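Local coordinates for protein N-acetylneuraminic acid (Sialic acid) synthetase (Leptospira borgpetersenii serovar Hardjo-bovis, PDB 6NCS) that probably makes sialic acid or its 9-phosphate, as a NeuB-family synthase with a TIM-barrel core, and binds a manganese ion, at residues A43-M46 with I47-A51; Q61-S65 with E66-G70; I131-I134 with T135-E138; L218-V221 with A222-A225; V256-T259 with E260-R263. All coordinates share one frame; numbering follows the deposited sequence. Where two conformers were deposited one is given.

Contact 1: A43-M46 with I47-A51; sequences ALRM and IDEAA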
loop_
_atom_site.group_PDB
_atom_site.type_symbol
_atom_site.label_atom_id
_atom_site.label_comp_id
_atom_site.label_asym_id
_atom_site.label_seq_id
_atom_site.Cartn_x
_atom_site.Cartn_y
_atom_site.Cartn_z
ATOM N N ALA A 43 -14.542 -27.094 -15.332
ATOM C CA ALA A 43 -14.237 -26.788 -13.938
ATOM C C ALA A 43 -13.024 -27.573 -13.454
ATOM O O ALA A 43 -12.192 -27.040 -12.718
ATOM C CB ALA A 43 -15.456 -27.081 -13.056
ATOM N N LEU A 44 -12.908 -28.844 -13.858
ATOM C CA LEU A 44 -11.736 -29.634 -13.492
ATOM C C LEU A 44 -10.469 -29.048 -14.103
ATOM O O LEU A 44 -9.423 -28.975 -13.441
ATOM C CB LEU A 44 -11.927 -31.091 -13.932
ATOM C CG LEU A 44 -12.989 -31.867 -13.161
ATOM C CD1 LEU A 44 -13.315 -33.192 -13.856
ATOM C CD2 LEU A 44 -12.536 -32.121 -11.738
ATOM N N ARG A 45 -10.551 -28.612 -15.364
ATOM C CA ARG A 45 -9.422 -27.946 -16.001
ATOM C C ARG A 45 -9.054 -26.664 -15.270
ATOM O O ARG A 45 -7.870 -26.327 -15.145
ATOM C CB ARG A 45 -9.752 -27.641 -17.465
ATOM C CG ARG A 45 -8.703 -26.815 -18.173
ATOM C CD ARG A 45 -9.100 -26.524 -19.611
ATOM N NE ARG A 45 -8.173 -25.590 -20.235
ATOM C CZ ARG A 45 -8.437 -24.900 -21.335
ATOM N NH1 ARG A 45 -9.615 -25.037 -21.939
ATOM N NH2 ARG A 45 -7.524 -24.073 -21.828
ATOM N N MET A 46 -10.056 -25.932 -14.779
ATOM C CA MET A 46 -9.770 -24.706 -14.039
ATOM C C MET A 46 -8.969 -25.012 -12.782
ATOM O O MET A 46 -8.035 -24.273 -12.432
ATOM C CB MET A 46 -11.078 -23.984 -13.704
ATOM C CG MET A 46 -11.812 -23.462 -14.936
ATOM S SD MET A 46 -13.398 -22.684 -14.517
ATOM C CE MET A 46 -12.838 -21.086 -13.893
ATOM N N ILE A 47 -9.299 -26.118 -12.109
ATOM C CA ILE A 47 -8.542 -26.527 -10.927
ATOM C C ILE A 47 -7.096 -26.823 -11.300
ATOM O O ILE A 47 -6.159 -26.349 -10.645
ATOM C CB ILE A 47 -9.190 -27.751 -10.263
ATOM C CG1 ILE A 47 -10.579 -27.430 -9.707
ATOM C CG2 ILE A 47 -8.281 -28.282 -9.160
ATOM C CD1 ILE A 47 -11.339 -28.692 -9.261
ATOM N N ASP A 48 -6.895 -27.652 -12.331
ATOM C CA ASP A 48 -5.539 -27.999 -12.760
ATOM C C ASP A 48 -4.697 -26.757 -13.008
ATOM O O ASP A 48 -3.560 -26.651 -12.529
ATOM C CB ASP A 48 -5.573 -28.838 -14.042
ATOM C CG ASP A 48 -6.262 -30.179 -13.868
ATOM O OD1 ASP A 48 -6.523 -30.601 -12.724
ATOM O OD2 ASP A 48 -6.540 -30.814 -14.907
ATOM N N GLU A 49 -5.236 -25.797 -13.767
ATOM C CA GLU A 49 -4.419 -24.662 -14.165
ATOM C C GLU A 49 -4.262 -23.643 -13.039
ATOM O O GLU A 49 -3.252 -22.924 -12.998
ATOM C CB GLU A 49 -5.001 -24.034 -15.434
ATOM C CG GLU A 49 -5.025 -25.057 -16.569
ATOM C CD GLU A 49 -5.198 -24.457 -17.951
ATOM O OE1 GLU A 49 -4.889 -23.265 -18.140
ATOM O OE2 GLU A 49 -5.634 -25.195 -18.862
ATOM N N ALA A 50 -5.227 -23.582 -12.114
ATOM C CA ALA A 50 -5.063 -22.748 -10.923
ATOM C C ALA A 50 -3.993 -23.316 -10.006
ATOM O O ALA A 50 -3.242 -22.563 -9.372
ATOM C CB ALA A 50 -6.386 -22.628 -10.163
ATOM N N ALA A 51 -3.922 -24.642 -9.904
ATOM C CA ALA A 51 -2.868 -25.245 -9.101
ATOM C C ALA A 51 -1.512 -25.010 -9.745
ATOM O O ALA A 51 -0.531 -24.709 -9.054
ATOM C CB ALA A 51 -3.145 -26.739 -8.906
HETATM O O HOH W 1 -5.729 -22.114 -20.237
HETATM O O HOH W 2 -4.497 -25.364 -21.363
#
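Ala-43 opens the run of backbone bonds that joins residues 43-46 to 47-51 within helix 40-52: its O accepts from Ile-47 N at 3.1 Å, and CG1 of Ile-47 lies over the same oxygen. Leu-44 follows with its O bonded to Asp-48 N, while its CD2 stands 4.4 Å from Ile-47 CD1, a light apolar touch one turn on. The carboxylate of Asp-48 also leans over the Leu-44 carbonyl, but OD1 and that O are both acceptors; the salt bridge to Arg-95 on helix 86-98 is what engages the acid.

Arg-45 carries the polar side of the contact. CG is anti to the backbone N (chi1 174°) and the chain stays extended as far as NE, which delivers that nitrogen to Glu-49 OE2 at 2.9 Å with an N-H...O angle of 176°. The oxygen sits at the guanidinium edge, in its plane, yet is itself approached from above the carboxylate plane; the two planes are 47° apart. Only NE makes the direct bond, Arg-45 NH2 staying 3.7 Å from Glu-49 OE2. Two waters link the carboxylate to NH2: each donates to one Glu-49 oxygen and accepts only weakly from the arginine.

Met-46 O receives Ala-50 N at 2.9 Å and also the hydroxyl of Tyr-232, so two donors hold it. Ile-47 and Ala-50 face Ile-58 of strand 57-62. An i to i+4 ion pair on one flank and apolar residues on the other mark an amphipathic helix, here the connection of the beta-alpha-beta unit 27-33, 40-52, 57-62 in the TIM barrel.

Contact 2: Q61-S65 with E66-G70; sequences QAYNS and EERFG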
loop_
_atom_site.group_PDB
_atom_site.type_symbol
_atom_site.label_atom_id
_atom_site.label_comp_id
_atom_site.label_asym_id
_atom_site.label_seq_id
_atom_site.Cartn_x
_atom_site.Cartn_y
_atom_site.Cartn_z
ATOM N N GLN A 61 -19.249 -21.711 -6.524
ATOM C CA GLN A 61 -20.484 -21.161 -5.970
ATOM C C GLN A 61 -21.536 -22.256 -5.894
ATOM O O GLN A 61 -21.747 -22.982 -6.871
ATOM C CB GLN A 61 -21.018 -19.988 -6.805
ATOM C CG GLN A 61 -20.081 -18.777 -6.762
ATOM C CD GLN A 61 -20.566 -17.603 -7.588
ATOM O OE1 GLN A 61 -21.726 -17.537 -7.988
ATOM N NE2 GLN A 61 -19.658 -16.670 -7.865
ATOM N N ALA A 62 -22.199 -22.352 -4.741
ATOM C CA ALA A 62 -23.197 -23.384 -4.459
ATOM C C ALA A 62 -24.533 -22.698 -4.197
ATOM O O ALA A 62 -24.726 -22.081 -3.141
ATOM C CB ALA A 62 -22.769 -24.236 -3.262
ATOM N N TYR A 63 -25.461 -22.802 -5.151
ATOM C CA TYR A 63 -26.651 -21.966 -5.096
ATOM C C TYR A 63 -27.792 -22.645 -5.829
ATOM O O TYR A 63 -27.587 -23.557 -6.637
ATOM C CB TYR A 63 -26.400 -20.587 -5.730
ATOM C CG TYR A 63 -26.070 -20.720 -7.196
ATOM C CD1 TYR A 63 -24.800 -21.100 -7.606
ATOM C CD2 TYR A 63 -27.040 -20.511 -8.170
ATOM C CE1 TYR A 63 -24.505 -21.269 -8.951
ATOM C CE2 TYR A 63 -26.753 -20.671 -9.511
ATOM C CZ TYR A 63 -25.482 -21.044 -9.893
ATOM O OH TYR A 63 -25.195 -21.210 -11.228
ATOM N N ASN A 64 -28.998 -22.178 -5.532
ATOM C CA ASN A 64 -30.181 -22.439 -6.341
ATOM C C ASN A 64 -30.552 -21.146 -7.058
ATOM O O ASN A 64 -30.700 -20.098 -6.417
ATOM C CB ASN A 64 -31.339 -22.933 -5.470
ATOM C CG ASN A 64 -32.651 -23.009 -6.230
ATOM O OD1 ASN A 64 -33.479 -22.102 -6.153
ATOM N ND2 ASN A 64 -32.848 -24.101 -6.966
ATOM N N SER A 65 -30.681 -21.217 -8.387
ATOM C CA SER A 65 -30.875 -20.012 -9.194
ATOM C C SER A 65 -32.109 -19.229 -8.758
ATOM O O SER A 65 -32.051 -18.003 -8.589
ATOM C CB SER A 65 -30.986 -20.389 -10.673
ATOM O OG SER A 65 -29.811 -21.048 -11.119
ATOM N N GLU A 66 -33.244 -19.919 -8.596
ATOM C CA GLU A 66 -34.485 -19.242 -8.230
ATOM C C GLU A 66 -34.396 -18.616 -6.841
ATOM O O GLU A 66 -34.908 -17.513 -6.612
ATOM C CB GLU A 66 -35.655 -20.222 -8.302
ATOM C CG GLU A 66 -36.064 -20.600 -9.717
ATOM C CD GLU A 66 -35.277 -21.770 -10.281
ATOM O OE1 GLU A 66 -34.322 -22.240 -9.624
ATOM O OE2 GLU A 66 -35.630 -22.231 -11.389
ATOM N N GLU A 67 -33.766 -19.311 -5.894
ATOM C CA GLU A 67 -33.573 -18.735 -4.570
ATOM C C GLU A 67 -32.708 -17.484 -4.656
ATOM O O GLU A 67 -32.967 -16.478 -3.982
ATOM C CB GLU A 67 -32.934 -19.780 -3.653
ATOM C CG GLU A 67 -33.013 -19.483 -2.170
ATOM C CD GLU A 67 -31.954 -18.508 -1.693
ATOM O OE1 GLU A 67 -30.927 -18.323 -2.390
ATOM O OE2 GLU A 67 -32.156 -17.924 -0.603
ATOM N N ARG A 68 -31.694 -17.524 -5.511
ATOM C CA ARG A 68 -30.705 -16.459 -5.552
ATOM C C ARG A 68 -31.243 -15.215 -6.252
ATOM O O ARG A 68 -30.934 -14.088 -5.845
ATOM C CB ARG A 68 -29.450 -16.974 -6.246
ATOM C CG ARG A 68 -28.300 -15.999 -6.311
ATOM C CD ARG A 68 -27.111 -16.693 -6.931
ATOM N NE ARG A 68 -25.963 -15.820 -7.129
ATOM C CZ ARG A 68 -24.779 -16.257 -7.538
ATOM N NH1 ARG A 68 -24.605 -17.556 -7.789
ATOM N NH2 ARG A 68 -23.771 -15.409 -7.692
ATOM N N PHE A 69 -32.048 -15.386 -7.305
ATOM C CA PHE A 69 -32.444 -14.237 -8.112
ATOM C C PHE A 69 -33.941 -13.992 -8.194
ATOM O O PHE A 69 -34.342 -12.956 -8.736
ATOM C CB PHE A 69 -31.865 -14.356 -9.531
ATOM C CG PHE A 69 -30.379 -14.179 -9.578
ATOM C CD1 PHE A 69 -29.812 -12.945 -9.294
ATOM C CD2 PHE A 69 -29.544 -15.245 -9.863
ATOM C CE1 PHE A 69 -28.447 -12.776 -9.315
ATOM C CE2 PHE A 69 -28.176 -15.086 -9.886
ATOM C CZ PHE A 69 -27.622 -13.845 -9.612
ATOM N N GLY A 70 -34.769 -14.887 -7.670
ATOM C CA GLY A 70 -36.187 -14.596 -7.536
ATOM C C GLY A 70 -36.852 -14.367 -8.879
ATOM O O GLY A 70 -36.783 -15.205 -9.784
HETATM O O HOH W 3 -29.381 -20.323 -3.362
#
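Arg-68 reaches back from the helix 65-69 across Tyr-63 to Gln-61. Its CB rests 3.4 Å from Asn-64 O, the carbonyl that also accepts the Arg-68 backbone N. From there CG lies over one face of the neighbouring Phe-69 ring, and CD passes 4.0 Å from Tyr-63 CD2. The chain is extended from CG to NE, with chi1 at -177°, and this length carries the guanidinium above the tyrosine ring. NH1 stands over that ring, offset toward its rim and 3.5 Å from Tyr-63 CG; CZ is 4.8 Å from the centroid in a cation-pi contact, with the two planes 83° apart, nearly perpendicular. At the tip, NH1 and NH2 both donate to Gln-61 OE1, at 2.9 and 3.0 Å, an end-on grip on a single oxygen that lies near the guanidinium plane.

The helix that bears Arg-68 starts with an N-cap just after strand 57-62 of the TIM barrel: Asn-64 OD1 accepts Glu-67 N at 2.8 Å and so satisfies an amide of the first turn. Gln-61 borders the manganese site, its side chain about 4 Å from a bound citrate that probably came from the crystallisation liquor, and its NE2 donates to Glu-31. Phe-108 adds a second cation-pi partner to Arg-68. The carboxylate of Glu-67 forms salt bridges with Arg-288 and Lys-290 of the second subunit.

Contact 3: I131-I134 with T135-E138; sequences ICNI and TLLE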
loop_
_atom_site.group_PDB
_atom_site.type_symbol
_atom_site.label_atom_id
_atom_site.label_comp_id
_atom_site.label_asym_id
_atom_site.label_seq_id
_atom_site.Cartn_x
_atom_site.Cartn_y
_atom_site.Cartn_z
ATOM N N ILE A 131 -24.253 -9.960 3.090
ATOM C CA ILE A 131 -23.775 -9.395 4.345
ATOM C C ILE A 131 -24.923 -8.990 5.258
ATOM O O ILE A 131 -24.703 -8.769 6.454
ATOM C CB ILE A 131 -22.811 -8.224 4.054
ATOM C CG1 ILE A 131 -22.045 -7.845 5.328
ATOM C CG2 ILE A 131 -23.570 -7.039 3.459
ATOM C CD1 ILE A 131 -20.746 -7.130 5.085
ATOM N N CYS A 132 -26.150 -8.923 4.734
ATOM C CA CYS A 132 -27.340 -8.699 5.538
ATOM C C CYS A 132 -28.256 -9.912 5.543
ATOM O O CYS A 132 -29.423 -9.795 5.927
ATOM C CB CYS A 132 -28.103 -7.475 5.032
ATOM S SG CYS A 132 -27.118 -5.968 5.060
ATOM N N ASN A 133 -27.751 -11.072 5.121
ATOM C CA ASN A 133 -28.520 -12.317 5.104
ATOM C C ASN A 133 -28.326 -13.001 6.458
ATOM O O ASN A 133 -27.490 -13.891 6.628
ATOM C CB ASN A 133 -28.056 -13.189 3.943
ATOM C CG ASN A 133 -28.965 -14.376 3.675
ATOM O OD1 ASN A 133 -29.642 -14.881 4.569
ATOM N ND2 ASN A 133 -28.972 -14.835 2.425
ATOM N N ILE A 134 -29.124 -12.569 7.439
ATOM C CA ILE A 134 -28.881 -12.954 8.830
ATOM C C ILE A 134 -28.983 -14.465 9.003
ATOM O O ILE A 134 -28.158 -15.084 9.687
ATOM C CB ILE A 134 -29.854 -12.216 9.769
ATOM C CG1 ILE A 134 -29.760 -10.707 9.547
ATOM C CG2 ILE A 134 -29.551 -12.566 11.227
ATOM C CD1 ILE A 134 -28.367 -10.150 9.751
ATOM N N THR A 135 -29.988 -15.083 8.383
ATOM C CA THR A 135 -30.147 -16.528 8.495
ATOM C C THR A 135 -28.903 -17.259 7.995
ATOM O O THR A 135 -28.416 -18.195 8.638
ATOM C CB THR A 135 -31.385 -16.980 7.722
ATOM O OG1 THR A 135 -32.555 -16.410 8.321
ATOM C CG2 THR A 135 -31.502 -18.494 7.739
ATOM N N LEU A 136 -28.367 -16.839 6.848
ATOM C CA LEU A 136 -27.205 -17.526 6.293
ATOM C C LEU A 136 -25.952 -17.248 7.118
ATOM O O LEU A 136 -25.136 -18.152 7.352
ATOM C CB LEU A 136 -27.005 -17.110 4.832
ATOM C CG LEU A 136 -25.876 -17.789 4.048
ATOM C CD1 LEU A 136 -26.152 -19.283 3.932
ATOM C CD2 LEU A 136 -25.737 -17.175 2.660
ATOM N N LEU A 137 -25.774 -16.003 7.563
ATOM C CA LEU A 137 -24.627 -15.679 8.410
ATOM C C LEU A 137 -24.651 -16.480 9.701
ATOM O O LEU A 137 -23.626 -17.021 10.129
ATOM C CB LEU A 137 -24.609 -14.186 8.722
ATOM C CG LEU A 137 -24.444 -13.236 7.548
ATOM C CD1 LEU A 137 -24.661 -11.810 8.029
ATOM C CD2 LEU A 137 -23.053 -13.400 6.949
ATOM N N GLU A 138 -25.817 -16.550 10.351
ATOM C CA GLU A 138 -25.920 -17.308 11.591
ATOM C C GLU A 138 -25.618 -18.784 11.355
ATOM O O GLU A 138 -25.006 -19.442 12.204
ATOM C CB GLU A 138 -27.312 -17.123 12.205
ATOM C CG GLU A 138 -27.481 -15.774 12.906
ATOM C CD GLU A 138 -28.883 -15.557 13.454
ATOM O OE1 GLU A 138 -29.833 -16.198 12.952
ATOM O OE2 GLU A 138 -29.036 -14.736 14.384
#
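Leu-136 CB covers one face of the Asn-133 amide, 3.6 Å from Asn-133 CG, and Leu-136 CD2 comes to 4.0 Å from ND2, the two side chains running at a slant to one another. Asn-133 OD1 takes Leu-136 N at 3.3 Å; the donor stands 55° above the amide plane, off the lone pairs. At the other end of the group, ND2 donates to Asp-130 OD1, which fixes the rotation of the amide. In the other flat group, the Glu-138 carboxylate, Ile-134 CG2 sits over one face, 3.8 Å from Glu-138 CD.

Asn-133 is the N-cap of helix 134-143. Because its CG is anti to the backbone N (chi1 -169°), the amide swings beside its own carbonyl carbon and over the first turn. The backbone then takes over: Asn-133 O accepts Leu-137 N at 2.9 Å, and Ile-134 O accepts Glu-138 N at 2.8 Å. Leu-137 lays CG on Asn-133 O (3.2 Å) and its CD1 branch on Ile-131 O (3.4 Å), before continuing to Ile-126 and Leu-149 on strands 123-126 and 146-150.

Thr-135 OG1 is hydrogen-bonded to Lys-290 OXT of the second subunit, and Asn-133 packs on that residue too. The chemistry thus implies a helix start where one first-turn amide, Leu-136 N, is met by a side-chain oxygen and where the positive end of the helix dipole would probably stabilise the second subunit's C-terminal carboxylate, while the leucines tie the same turn to the barrel strands.

Contact 4: L218-V221 with A222-A225; sequences LLAV and ASGA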
loop_
_atom_site.group_PDB
_atom_site.type_symbol
_atom_site.label_atom_id
_atom_site.label_comp_id
_atom_site.label_asym_id
_atom_site.label_seq_id
_atom_site.Cartn_x
_atom_site.Cartn_y
_atom_site.Cartn_z
ATOM N N LEU A 218 -2.862 -6.059 -6.653
ATOM C CA LEU A 218 -1.478 -5.886 -6.203
ATOM C C LEU A 218 -1.331 -4.632 -5.350
ATOM O O LEU A 218 -0.638 -4.647 -4.321
ATOM C CB LEU A 218 -0.533 -5.829 -7.406
ATOM C CG LEU A 218 -0.470 -7.187 -8.135
ATOM C CD1 LEU A 218 0.333 -7.057 -9.403
ATOM C CD2 LEU A 218 0.176 -8.211 -7.209
ATOM N N LEU A 219 -1.946 -3.526 -5.779
ATOM C CA LEU A 219 -1.965 -2.343 -4.927
ATOM C C LEU A 219 -2.646 -2.643 -3.598
ATOM O O LEU A 219 -2.244 -2.106 -2.559
ATOM C CB LEU A 219 -2.654 -1.175 -5.645
ATOM C CG LEU A 219 -1.873 -0.605 -6.837
ATOM C CD1 LEU A 219 -2.707 0.370 -7.631
ATOM C CD2 LEU A 219 -0.590 0.053 -6.342
ATOM N N ALA A 220 -3.648 -3.527 -3.601
ATOM C CA ALA A 220 -4.310 -3.865 -2.344
ATOM C C ALA A 220 -3.362 -4.579 -1.396
ATOM O O ALA A 220 -3.383 -4.324 -0.186
ATOM C CB ALA A 220 -5.556 -4.720 -2.608
ATOM N N VAL A 221 -2.500 -5.451 -1.930
ATOM C CA VAL A 221 -1.445 -6.065 -1.117
ATOM C C VAL A 221 -0.535 -4.998 -0.526
ATOM O O VAL A 221 -0.214 -5.035 0.667
ATOM C CB VAL A 221 -0.642 -7.090 -1.941
ATOM C CG1 VAL A 221 0.554 -7.590 -1.141
ATOM C CG2 VAL A 221 -1.526 -8.256 -2.356
ATOM N N ALA A 222 -0.093 -4.033 -1.345
ATOM C CA ALA A 222 0.745 -2.968 -0.801
ATOM C C ALA A 222 0.008 -2.157 0.259
ATOM O O ALA A 222 0.634 -1.634 1.190
ATOM C CB ALA A 222 1.245 -2.042 -1.916
ATOM N N SER A 223 -1.311 -2.053 0.156
ATOM C CA SER A 223 -2.073 -1.303 1.140
ATOM C C SER A 223 -2.480 -2.150 2.345
ATOM O O SER A 223 -3.249 -1.674 3.186
ATOM C CB SER A 223 -3.308 -0.677 0.493
ATOM O OG SER A 223 -4.304 -1.651 0.264
ATOM N N GLY A 224 -1.990 -3.382 2.448
ATOM C CA GLY A 224 -2.181 -4.180 3.656
ATOM C C GLY A 224 -3.006 -5.446 3.517
ATOM O O GLY A 224 -3.173 -6.152 4.522
ATOM N N ALA A 225 -3.542 -5.787 2.345
ATOM C CA ALA A 225 -4.382 -6.982 2.229
ATOM C C ALA A 225 -3.602 -8.250 2.560
ATOM O O ALA A 225 -2.474 -8.441 2.098
ATOM C CB ALA A 225 -4.962 -7.081 0.823
HETATM O O HOH W 4 -0.137 -7.043 2.469
#
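Ala-220 O is the crowded acceptor where helix 215-222 ends. Ala-225 N reaches it at 2.9 Å with an N-H...O angle of 167°, and in the conformer given Ser-223 OG donates to it at 2.9 Å from the opposite face of the carbonyl plane. The serine hydroxyl arrives there because chi1 of 75° sets OG between the backbone N and the carbonyl carbon; a second conformer of this residue was deposited, which makes this bond less certain than that of Ala-225. Ala-225 CB then closes on the same carbonyl, 3.3 Å from Ala-220 O, and meets Ala-220 CB at 4.2 Å. Both methyls also pack on Tyr-207 of strand 205-209.

The looser side lies round Val-221 O. Gly-224 N approaches it at 3.0 Å from well above the carbonyl plane, and a water donates to this oxygen and to Ala-225 O, 2.7 Å from each, so one water links the last helical turn to the outgoing chain. Leu-218 and Leu-219 point away from the turn, Leu-219 meeting Ile-265 of the second subunit.

The nested pair of bonds, Ala-225 N to Ala-220 O and Gly-224 N to Val-221 O, with Gly-224 at a positive phi of 116° as the C-prime residue, is a Schellman motif, which ends the helix and turns the chain toward strand 227-231 of the TIM barrel.

Contact 5: V256-T259 with E260-R263; sequences VTET and ERIR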
loop_
_atom_site.group_PDB
_atom_site.type_symbol
_atom_site.label_atom_id
_atom_site.label_comp_id
_atom_site.label_asym_id
_atom_site.label_seq_id
_atom_site.Cartn_x
_atom_site.Cartn_y
_atom_site.Cartn_z
ATOM N N VAL A 256 0.232 -14.142 -8.267
ATOM C CA VAL A 256 0.879 -14.856 -7.170
ATOM C C VAL A 256 2.314 -14.374 -6.987
ATOM O O VAL A 256 2.747 -14.076 -5.866
ATOM C CB VAL A 256 0.816 -16.376 -7.410
ATOM C CG1 VAL A 256 1.707 -17.113 -6.416
ATOM C CG2 VAL A 256 -0.648 -16.870 -7.299
ATOM N N THR A 257 3.093 -14.321 -8.075
ATOM C CA THR A 257 4.512 -14.005 -7.895
ATOM C C THR A 257 4.709 -12.530 -7.580
ATOM O O THR A 257 5.636 -12.167 -6.838
ATOM C CB THR A 257 5.350 -14.398 -9.125
ATOM O OG1 THR A 257 4.902 -13.694 -10.288
ATOM C CG2 THR A 257 5.265 -15.901 -9.379
ATOM N N GLU A 258 3.855 -11.667 -8.122
ATOM C CA GLU A 258 3.981 -10.251 -7.804
ATOM C C GLU A 258 3.523 -9.966 -6.381
ATOM O O GLU A 258 4.091 -9.098 -5.713
ATOM C CB GLU A 258 3.205 -9.414 -8.815
ATOM C CG GLU A 258 3.920 -9.311 -10.177
ATOM C CD GLU A 258 5.196 -8.470 -10.109
ATOM O OE1 GLU A 258 5.109 -7.230 -10.239
ATOM O OE2 GLU A 258 6.286 -9.050 -9.932
ATOM N N THR A 259 2.525 -10.704 -5.884
ATOM C CA THR A 259 2.145 -10.559 -4.483
ATOM C C THR A 259 3.305 -10.913 -3.565
ATOM O O THR A 259 3.576 -10.199 -2.588
ATOM C CB THR A 259 0.936 -11.437 -4.170
ATOM O OG1 THR A 259 -0.207 -10.928 -4.858
ATOM C CG2 THR A 259 0.661 -11.425 -2.694
ATOM N N GLU A 260 4.008 -12.008 -3.871
ATOM C CA GLU A 260 5.153 -12.395 -3.059
ATOM C C GLU A 260 6.228 -11.319 -3.112
ATOM O O GLU A 260 6.844 -10.988 -2.092
ATOM C CB GLU A 260 5.687 -13.751 -3.532
ATOM C CG GLU A 260 4.727 -14.902 -3.213
ATOM C CD GLU A 260 4.965 -16.194 -4.016
ATOM O OE1 GLU A 260 5.672 -16.178 -5.054
ATOM O OE2 GLU A 260 4.415 -17.236 -3.603
ATOM N N ARG A 261 6.442 -10.738 -4.292
ATOM C CA ARG A 261 7.466 -9.713 -4.426
ATOM C C ARG A 261 7.099 -8.466 -3.635
ATOM O O ARG A 261 7.954 -7.890 -2.954
ATOM C CB ARG A 261 7.689 -9.389 -5.909
ATOM C CG ARG A 261 8.811 -8.397 -6.148
ATOM C CD ARG A 261 9.110 -8.252 -7.638
ATOM N NE ARG A 261 8.061 -7.505 -8.325
ATOM C CZ ARG A 261 8.049 -6.180 -8.429
ATOM N NH1 ARG A 261 9.037 -5.470 -7.899
ATOM N NH2 ARG A 261 7.060 -5.562 -9.069
ATOM N N ILE A 262 5.832 -8.033 -3.704
ATOM C CA ILE A 262 5.415 -6.859 -2.936
ATOM C C ILE A 262 5.491 -7.145 -1.438
ATOM O O ILE A 262 5.884 -6.278 -0.651
ATOM C CB ILE A 262 4.008 -6.406 -3.370
ATOM C CG1 ILE A 262 4.058 -5.852 -4.792
ATOM C CG2 ILE A 262 3.449 -5.345 -2.420
ATOM C CD1 ILE A 262 2.662 -5.660 -5.445
ATOM N N ARG A 263 5.148 -8.363 -1.020
ATOM C CA ARG A 263 5.280 -8.691 0.400
ATOM C C ARG A 263 6.720 -8.555 0.861
ATOM O O ARG A 263 6.979 -8.073 1.971
ATOM C CB ARG A 263 4.765 -10.098 0.690
ATOM C CG ARG A 263 3.355 -10.108 1.275
ATOM C CD ARG A 263 3.288 -9.262 2.540
ATOM N NE ARG A 263 1.964 -9.238 3.165
ATOM C CZ ARG A 263 1.500 -10.177 3.989
ATOM N NH1 ARG A 263 2.235 -11.246 4.279
ATOM N NH2 ARG A 263 0.289 -10.052 4.518
#
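Glu-258 and Arg-261 pair side-on, each carboxylate oxygen taking one guanidinium nitrogen. Arg-261 NH2 donates to Glu-258 OE1 at 2.8 Å with an N-H...O angle of 173°, and Arg-261 NE to Glu-258 OE2, also at 2.8 Å. Both oxygens are met on their syn side; the two planes are 24° apart and both donors stand somewhat out of the carboxylate plane, so the fork is tilted rather than flat. The glutamate chain bends at chi2 and the arginine chain at chi3, which lets two residues three apart lie alongside each other. The guanidinium has further partners in the second subunit: NH2 meets Glu-215 and NH1 meets Glu-186, so three acids share its charge.

Backbone polar atoms are paired in the i to i+4 pattern: Val-256 O with Glu-260 N at 3.1 Å, Thr-257 O with Arg-261 N at 3.0 Å, Glu-258 O with Ile-262 N and Thr-259 O with Arg-263 N at 2.9 Å each. Thr-259 OG1, beside the backbone N, donates its proton back to Leu-255 O. Arg-263 NH1 turns out of the helix to Asn-24 O. Glu-260 lies along Val-256, its OE2 3.9 Å from CG1, a contact of methyl and acid.

Helix 249-266 sits with Val-256 and Thr-259 against Ile-28 of strand 27-33, and Thr-259 and Ile-262 against helix 215-222, while Arg-261 faces the other subunit.

Contacts 4 and 5 are direct neighbours, centres 10 Å apart: Leu-218 CD2 packs 3.6 Å from Thr-259 OG1, and Val-221 CG2 meets Thr-259 CG2 at 3.9 Å, so the last turns of helix 215-222 pack on helix 249-266. The side chains of Leu-218 and Arg-261 each lie about 4 Å from a bound tartrate, probably from the crystallisation liquor. Contact 1 approaches contact 5 to about 7 Å between nearest atoms. Contacts 2 and 3 come within about 5 Å (nearest atoms), and both touch the second subunit's Lys-290. His-210 and His-231 bind the metal. The side chain of Gln-61 in contact 2 is about 6 Å from the bound manganese ion, that of Met-46 in contact 1 about 12 Å.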